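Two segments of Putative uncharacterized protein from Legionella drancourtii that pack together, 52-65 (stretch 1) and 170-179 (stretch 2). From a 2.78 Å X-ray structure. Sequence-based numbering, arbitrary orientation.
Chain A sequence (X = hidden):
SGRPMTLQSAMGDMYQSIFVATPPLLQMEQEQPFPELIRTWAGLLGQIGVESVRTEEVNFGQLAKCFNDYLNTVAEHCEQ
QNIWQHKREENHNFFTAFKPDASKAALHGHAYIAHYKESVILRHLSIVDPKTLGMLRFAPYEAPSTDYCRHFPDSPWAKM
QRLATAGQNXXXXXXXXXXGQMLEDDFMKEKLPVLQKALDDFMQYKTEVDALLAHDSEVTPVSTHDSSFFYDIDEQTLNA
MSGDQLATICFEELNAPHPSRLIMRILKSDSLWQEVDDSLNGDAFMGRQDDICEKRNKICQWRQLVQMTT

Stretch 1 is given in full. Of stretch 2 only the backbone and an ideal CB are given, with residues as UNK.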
# COMPACT_ATOMS: atom_id res chain seq x y z
N SER A 52 6.13 6.54 -28.48
CA SER A 52 6.90 6.02 -27.35
C SER A 52 7.41 7.19 -26.49
O SER A 52 6.97 8.32 -26.68
CB SER A 52 8.04 5.11 -27.82
OG SER A 52 9.27 5.81 -27.95
N VAL A 53 8.32 6.91 -25.55
CA VAL A 53 8.83 7.93 -24.62
C VAL A 53 10.16 7.50 -23.99
O VAL A 53 10.39 6.32 -23.78
CB VAL A 53 7.78 8.24 -23.51
CG1 VAL A 53 7.46 6.98 -22.70
CG2 VAL A 53 8.24 9.37 -22.61
N ARG A 54 11.03 8.46 -23.68
CA ARG A 54 12.33 8.17 -23.09
C ARG A 54 12.42 8.55 -21.60
O ARG A 54 12.63 9.71 -21.25
CB ARG A 54 13.46 8.86 -23.87
CG ARG A 54 13.26 8.85 -25.38
CD ARG A 54 14.56 9.10 -26.14
NE ARG A 54 15.25 10.34 -25.75
CZ ARG A 54 15.10 11.51 -26.36
NH1 ARG A 54 14.27 11.62 -27.38
NH2 ARG A 54 15.78 12.57 -25.96
N THR A 55 12.27 7.54 -20.74
CA THR A 55 12.26 7.74 -19.30
C THR A 55 13.62 7.49 -18.68
O THR A 55 13.74 7.31 -17.47
CB THR A 55 11.28 6.78 -18.64
OG1 THR A 55 11.70 5.44 -18.88
CG2 THR A 55 9.89 6.97 -19.20
N GLU A 56 14.65 7.49 -19.52
CA GLU A 56 16.02 7.16 -19.10
C GLU A 56 16.59 8.19 -18.12
O GLU A 56 17.33 7.84 -17.20
CB GLU A 56 16.93 7.03 -20.33
CG GLU A 56 16.19 6.91 -21.68
CD GLU A 56 15.46 5.58 -21.86
OE1 GLU A 56 14.43 5.55 -22.57
OE2 GLU A 56 15.90 4.56 -21.28
N GLU A 57 16.24 9.46 -18.31
CA GLU A 57 16.80 10.53 -17.49
C GLU A 57 15.92 10.89 -16.29
O GLU A 57 16.18 11.88 -15.58
CB GLU A 57 17.13 11.75 -18.34
CG GLU A 57 18.09 11.42 -19.47
CD GLU A 57 18.79 12.64 -20.04
OE1 GLU A 57 19.35 12.52 -21.16
OE2 GLU A 57 18.79 13.70 -19.36
N VAL A 58 14.89 10.08 -16.06
CA VAL A 58 14.00 10.26 -14.92
C VAL A 58 14.59 9.56 -13.68
O VAL A 58 14.87 8.37 -13.70
CB VAL A 58 12.56 9.74 -15.23
CG1 VAL A 58 11.64 9.89 -14.02
CG2 VAL A 58 11.98 10.48 -16.41
N ASN A 59 14.80 10.33 -12.62
CA ASN A 59 15.22 9.77 -11.34
C ASN A 59 14.02 9.51 -10.45
O ASN A 59 13.45 10.44 -9.87
CB ASN A 59 16.20 10.71 -10.65
CG ASN A 59 16.73 10.15 -9.34
OD1 ASN A 59 16.08 9.35 -8.66
ND2 ASN A 59 17.91 10.59 -8.95
N PHE A 60 13.65 8.24 -10.31
CA PHE A 60 12.43 7.87 -9.61
C PHE A 60 12.41 8.28 -8.13
O PHE A 60 11.37 8.69 -7.62
CB PHE A 60 12.10 6.40 -9.83
CG PHE A 60 11.59 6.12 -11.21
CD1 PHE A 60 10.31 6.47 -11.58
CD2 PHE A 60 12.41 5.54 -12.16
CE1 PHE A 60 9.85 6.23 -12.86
CE2 PHE A 60 11.95 5.30 -13.43
CZ PHE A 60 10.68 5.65 -13.78
N GLY A 61 13.56 8.19 -7.47
CA GLY A 61 13.72 8.73 -6.13
C GLY A 61 13.43 10.23 -6.03
O GLY A 61 12.75 10.68 -5.10
N GLN A 62 13.93 11.01 -6.99
CA GLN A 62 13.63 12.44 -7.00
C GLN A 62 12.17 12.71 -7.39
O GLN A 62 11.56 13.67 -6.93
CB GLN A 62 14.58 13.21 -7.93
CG GLN A 62 16.07 12.93 -7.72
CD GLN A 62 16.62 13.48 -6.40
OE1 GLN A 62 16.55 14.68 -6.14
NE2 GLN A 62 17.19 12.59 -5.59
N LEU A 63 11.61 11.86 -8.25
CA LEU A 63 10.23 12.03 -8.66
C LEU A 63 9.35 11.80 -7.44
O LEU A 63 8.36 12.51 -7.25
CB LEU A 63 9.86 11.05 -9.76
CG LEU A 63 8.97 11.57 -10.90
CD1 LEU A 63 8.29 10.42 -11.63
CD2 LEU A 63 7.95 12.53 -10.37
N ALA A 64 9.71 10.81 -6.63
CA ALA A 64 8.96 10.52 -5.42
C ALA A 64 9.05 11.66 -4.38
O ALA A 64 8.02 12.05 -3.81
CB ALA A 64 9.39 9.19 -4.82
N LYS A 65 10.24 12.19 -4.12
CA LYS A 65 10.35 13.36 -3.24
C LYS A 65 9.47 14.49 -3.75
O LYS A 65 8.77 15.14 -2.99
CB LYS A 65 11.80 13.85 -3.10
CG LYS A 65 12.76 12.79 -2.54
CD LYS A 65 14.22 13.01 -3.00
CE LYS A 65 15.14 11.85 -2.57
NZ LYS A 65 15.34 11.74 -1.08
N UNK A 170 1.21 7.82 -11.92
CA UNK A 170 2.11 8.44 -12.89
C UNK A 170 3.52 7.85 -12.72
O UNK A 170 4.17 7.43 -13.67
CB UNK A 170 2.13 9.96 -12.72
N UNK A 171 3.96 7.80 -11.47
CA UNK A 171 5.26 7.24 -11.13
C UNK A 171 5.30 5.75 -11.45
O UNK A 171 6.30 5.26 -11.94
CB UNK A 171 5.58 7.48 -9.65
N UNK A 172 4.19 5.06 -11.20
CA UNK A 172 4.05 3.63 -11.49
C UNK A 172 4.23 3.36 -12.98
O UNK A 172 5.04 2.51 -13.39
CB UNK A 172 2.69 3.12 -11.02
N UNK A 173 3.44 4.05 -13.80
CA UNK A 173 3.49 3.82 -15.24
C UNK A 173 4.87 4.13 -15.81
O UNK A 173 5.34 3.42 -16.69
CB UNK A 173 2.43 4.67 -15.95
N UNK A 174 5.52 5.17 -15.29
CA UNK A 174 6.88 5.51 -15.72
C UNK A 174 7.90 4.43 -15.35
O UNK A 174 8.75 4.08 -16.17
CB UNK A 174 7.30 6.84 -15.10
N UNK A 175 7.80 3.91 -14.13
CA UNK A 175 8.68 2.84 -13.67
C UNK A 175 8.45 1.58 -14.49
O UNK A 175 9.39 0.84 -14.78
CB UNK A 175 8.46 2.56 -12.18
N UNK A 176 7.19 1.34 -14.87
CA UNK A 176 6.84 0.22 -15.74
C UNK A 176 7.46 0.35 -17.13
O UNK A 176 8.10 -0.57 -17.63
CB UNK A 176 5.32 0.11 -15.86
N UNK A 177 7.26 1.49 -17.74
CA UNK A 177 7.78 1.79 -19.04
C UNK A 177 9.26 1.77 -19.02
O UNK A 177 9.87 1.34 -19.94
CB UNK A 177 7.27 3.14 -19.54
N UNK A 178 9.84 2.22 -17.93
CA UNK A 178 11.26 2.25 -17.77
C UNK A 178 11.84 0.88 -17.76
O UNK A 178 13.03 0.74 -17.81
CB UNK A 178 11.64 2.99 -16.49
N UNK A 179 10.98 -0.11 -17.75
CA UNK A 179 11.40 -1.48 -17.92
C UNK A 179 11.03 -2.20 -19.20
O UNK A 179 10.00 -2.80 -19.29
CB UNK A 179 10.84 -2.29 -16.75

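Stretch 2 is the later part of a helix that begins earlier in the chain, nearly antiparallel (174°) to the helix that starts at Phe60 and continues beyond Lys65, so its earlier turns meet that helix and its later residues mostly meet the loop before it.

At position 170 the CB points sideways with nothing of stretch 1 within 5.5 Å; almost any helix-compatible residue would do, and Ile170 is found.

At 171 the CB also points sideways, but Leu63 CD1 lies 4.5 Å from the ideal CB and Phe60 CD1 5.2 Å. With only carbon nearby, a medium-sized apolar side chain such as leucine, isoleucine or methionine suits. The residue is Ile171. Its CG1 lies 3.8 Å from Leu63 CD1, its CG2 4.2 Å from Phe60 CD1, and its CD1 lies 4.0 Å from Ala64 CA.

Positions 172 and 173 point away and are unconstrained by stretch 1; they are Leu172 and Gln173.

The CB of 174 points toward stretch 1. The ideal CB is already 3.4 Å from Phe60 CE1, a tight fit, and is 4.8 Å from Thr55 CG2 and 5.1 Å from Leu63 CD1. An aliphatic chain that turns away from the ring beyond CB and branches toward Leu63 and Thr55 suits, and Leu174 supplies it: CD1 packs 3.8 Å from Leu63 CD1, while CD2 lies 4.2 Å from Thr55 CG2.

At 175 the CB is sideways, 4.0 Å from Phe60 CE1. A chain with methylenes to lay on the ring would suit, whether aliphatic or long and polar. Arg175 sets CG 4.1 Å from the Phe60 ring centroid, 2° off the normal, a CH-pi contact over the face; the end of the chain leads away, and NH1 is hydrogen-bonded elsewhere in the structure.

Position 176 points away, and Leu176 makes no contact here.

At 177 the CB faces Thr55 CG2 (4.7 Å) and Val53 CG1 (5.0 Å), two methyls that invite valine, isoleucine or leucine. Ile177 answers with CG2, 3.8 Å from Thr55 CG2 and 4.0 Å from Val53 CG1.

At 178 the setting is mixed: the ideal CB is 3.4 Å from Thr55 OG1 and 3.8 Å from Phe60 CE2, with Thr55 O and the Glu56 carboxylate also offering acceptors. A polar chain able both to donate and to accept fits well. Gln178 OE1 accepts a weak hydrogen bond from Thr55 OG1 (3.4 Å), and its NE2 sits at the ring edge, 3.7 Å from Phe60 CE2.

Position 179 points away, leaving the choice open; Asn179 touches nothing in stretch 1.

Stretch 2 (170-179) IILQLRLIQN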
# COMPACT_ATOMS: atom_id res chain seq x y z
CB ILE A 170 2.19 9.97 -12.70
CG1 ILE A 170 0.83 10.62 -12.97
CG2 ILE A 170 3.26 10.58 -13.59
CD1 ILE A 170 0.83 12.13 -12.75
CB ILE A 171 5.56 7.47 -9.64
CG1 ILE A 171 5.60 8.98 -9.35
CG2 ILE A 171 6.84 6.76 -9.24
CD1 ILE A 171 6.07 9.35 -7.98
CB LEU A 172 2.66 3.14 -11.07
CG LEU A 172 2.43 1.67 -10.67
CD1 LEU A 172 0.96 1.30 -10.80
CD2 LEU A 172 3.28 0.68 -11.43
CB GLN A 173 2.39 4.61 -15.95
CG GLN A 173 0.98 4.27 -15.48
CD GLN A 173 0.63 2.79 -15.64
OE1 GLN A 173 1.16 2.11 -16.52
NE2 GLN A 173 -0.26 2.30 -14.79
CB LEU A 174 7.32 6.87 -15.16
CG LEU A 174 6.54 8.10 -15.63
CD1 LEU A 174 7.16 9.38 -15.07
CD2 LEU A 174 6.43 8.16 -17.15
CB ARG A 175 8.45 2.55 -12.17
CG ARG A 175 9.70 2.17 -11.38
CD ARG A 175 9.55 0.83 -10.63
NE ARG A 175 8.36 0.78 -9.77
CZ ARG A 175 7.45 -0.20 -9.79
NH1 ARG A 175 7.59 -1.23 -10.62
NH2 ARG A 175 6.40 -0.14 -8.97
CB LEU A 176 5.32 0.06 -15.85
CG LEU A 176 4.61 -0.62 -14.66
CD1 LEU A 176 3.11 -0.64 -14.84
CD2 LEU A 176 5.12 -2.03 -14.47
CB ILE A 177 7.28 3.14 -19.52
CG1 ILE A 177 5.96 2.95 -20.24
CG2 ILE A 177 8.28 3.73 -20.46
CD1 ILE A 177 5.05 4.13 -20.16
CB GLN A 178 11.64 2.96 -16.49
CG GLN A 178 13.04 2.67 -16.00
CD GLN A 178 14.04 3.60 -16.59
OE1 GLN A 178 14.28 3.58 -17.78
NE2 GLN A 178 14.63 4.42 -15.77
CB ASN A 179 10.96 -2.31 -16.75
CG ASN A 179 11.69 -1.98 -15.49
OD1 ASN A 179 12.89 -1.89 -15.45
ND2 ASN A 179 10.94 -1.82 -14.43
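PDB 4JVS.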